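Local coordinates for DegV family protein (Eubacterium eligens, PDB 3FDJ) that is of unknown function but probably binds a fatty acid, like other DegV proteins, at residues E234-A237 with D238-A241. Sequence-based numbering, arbitrary orientation.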
ATOM      1  N   GLU A 234     -10.068  -1.672  13.352  1.00  9.54           N
ATOM      2  CA  GLU A 234      -8.975  -1.970  14.269  1.00  9.68           C
ATOM      3  C   GLU A 234      -9.200  -3.310  14.976  1.00  9.85           C
ATOM      4  O   GLU A 234      -8.242  -4.034  15.258  1.00  9.24           O
ATOM      5  CB  GLU A 234      -8.830  -0.834  15.266  1.00 11.01           C
ATOM      6  CG  GLU A 234      -7.578  -0.865  16.087  1.00 13.76           C
ATOM      7  CD  GLU A 234      -7.481   0.352  16.966  1.00 20.90           C
ATOM      8  OE1 GLU A 234      -7.828   1.473  16.494  1.00 25.49           O
ATOM      9  OE2 GLU A 234      -7.095   0.192  18.136  1.00 24.38           O
ATOM     10  N   ALA A 235     -10.470  -3.659  15.202  1.00  9.55           N
ATOM     11  CA  ALA A 235     -10.811  -4.890  15.905  1.00  9.85           C
ATOM     12  C   ALA A 235     -10.290  -6.107  15.167  1.00  9.66           C
ATOM     13  O   ALA A 235      -9.634  -6.961  15.764  1.00 10.26           O
ATOM     14  CB  ALA A 235     -12.329  -4.989  16.120  1.00 10.12           C
ATOM     15  N   LEU A 236     -10.545  -6.161  13.866  1.00  9.31           N
ATOM     16  CA  LEU A 236     -10.115  -7.294  13.039  1.00  9.51           C
ATOM     17  C   LEU A 236      -8.594  -7.291  12.887  1.00  9.22           C
ATOM     18  O   LEU A 236      -7.952  -8.343  12.990  1.00  8.45           O
ATOM     19  CB  LEU A 236     -10.809  -7.304  11.667  1.00  8.96           C
ATOM     20  CG  LEU A 236     -10.462  -8.523  10.777  1.00 10.25           C
ATOM     21  CD1 LEU A 236     -10.651  -9.856  11.522  1.00  8.84           C
ATOM     22  CD2 LEU A 236     -11.285  -8.457   9.484  1.00  9.47           C
ATOM     23  N   ALA A 237      -8.003  -6.112  12.673  1.00  9.18           N
ATOM     24  CA  ALA A 237      -6.562  -6.031  12.507  1.00  9.24           C
ATOM     25  C   ALA A 237      -5.854  -6.557  13.771  1.00  9.65           C
ATOM     26  O   ALA A 237      -4.859  -7.276  13.672  1.00 10.05           O
ATOM     27  CB  ALA A 237      -6.126  -4.596  12.171  1.00  9.11           C
ATOM     28  N   ASP A 238      -6.370  -6.192  14.947  1.00 10.82           N
ATOM     29  CA  ASP A 238      -5.817  -6.664  16.213  1.00 11.33           C
ATOM     30  C   ASP A 238      -5.985  -8.176  16.376  1.00 10.57           C
ATOM     31  O   ASP A 238      -5.073  -8.842  16.847  1.00  9.71           O
ATOM     32  CB  ASP A 238      -6.454  -5.928  17.408  1.00 12.33           C
ATOM     33  CG  ASP A 238      -5.957  -4.494  17.572  1.00 16.00           C
ATOM     34  OD1 ASP A 238      -5.009  -4.067  16.849  1.00 18.27           O
ATOM     35  OD2 ASP A 238      -6.524  -3.784  18.448  1.00 20.93           O
ATOM     36  N   LYS A 239      -7.122  -8.729  15.956  1.00 10.38           N
ATOM     37  CA  LYS A 239      -7.306 -10.201  16.004  1.00 11.07           C
ATOM     38  C   LYS A 239      -6.291 -10.941  15.135  1.00 10.17           C
ATOM     39  O   LYS A 239      -5.762 -11.971  15.534  1.00  9.32           O
ATOM     40  CB  LYS A 239      -8.691 -10.620  15.512  1.00 12.11           C
ATOM     41  CG  LYS A 239      -9.831 -10.316  16.405  1.00 15.00           C
ATOM     42  CD  LYS A 239     -11.134 -10.858  15.768  1.00 16.83           C
ATOM     43  CE  LYS A 239     -12.326 -10.384  16.523  1.00 19.48           C
ATOM     44  NZ  LYS A 239     -13.583 -10.874  15.907  1.00 22.24           N
ATOM     45  N   ILE A 240      -6.057 -10.415  13.943  1.00  9.38           N
ATOM     46  CA  ILE A 240      -5.080 -10.985  13.012  1.00  9.52           C
ATOM     47  C   ILE A 240      -3.687 -10.923  13.642  1.00  9.74           C
ATOM     48  O   ILE A 240      -2.951 -11.913  13.655  1.00  9.34           O
ATOM     49  CB  ILE A 240      -5.107 -10.263  11.664  1.00  9.49           C
ATOM     50  CG1 ILE A 240      -6.437 -10.528  10.934  1.00  9.83           C
ATOM     51  CG2 ILE A 240      -3.909 -10.730  10.785  1.00  9.13           C
ATOM     52  CD1 ILE A 240      -6.720  -9.580   9.731  1.00 11.10           C
ATOM     53  N   ALA A 241      -3.327  -9.760  14.179  1.00  9.94           N
ATOM     54  CA  ALA A 241      -2.022  -9.595  14.795  1.00 11.22           C
ATOM     55  C   ALA A 241      -1.841 -10.600  15.940  1.00 11.48           C
ATOM     56  O   ALA A 241      -0.781 -11.219  16.066  1.00 11.46           O
ATOM     57  CB  ALA A 241      -1.839  -8.143  15.311  1.00 11.35           C
TER
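Leu236 and Ile240 meet one turn apart on the buried face of helix 234-248, the helix of a beta-alpha-beta crossover between strands 226-230 and 253-257. Leu236 CG lies 4.0 Å from Ile240 CD1, and the two side chains cross at a slant. Leu236 has CG anti to its backbone N (chi1 -176°), which swings the branch beside its own carbonyl carbon and on toward the next turn. Ile240 CG1 passes 3.4 Å from Leu236 O, and CD1 extends from there to the leucine.

Four i to i+4 backbone hydrogen bonds build this first part of the helix. Asp238 N donates to Glu234 O at 2.9 Å, and Ala241 N donates to Ala237 O. Glu234 and Asp238 are also one turn apart, with Asp238 at the flank where the helix meets Val255. Their carboxylate planes stand 68° apart, and Glu234 OE2 is 4.0 Å from Asp238 OD2. These like charges would be expected to repel mildly.

Leu236 and Ile240 pack on helix 205-219 and on Ile271 of strand 271-276. Ala237 and Ala241 bring the helix against Ile228 and Val255 of the sheet. Lys239 NZ forms a salt bridge with Asp205, at the start of helix 205-219. The extended lysine chain runs outward and back toward the start of helix 234-248. Lys239 CG lies 3.4 Å from Ala235 O.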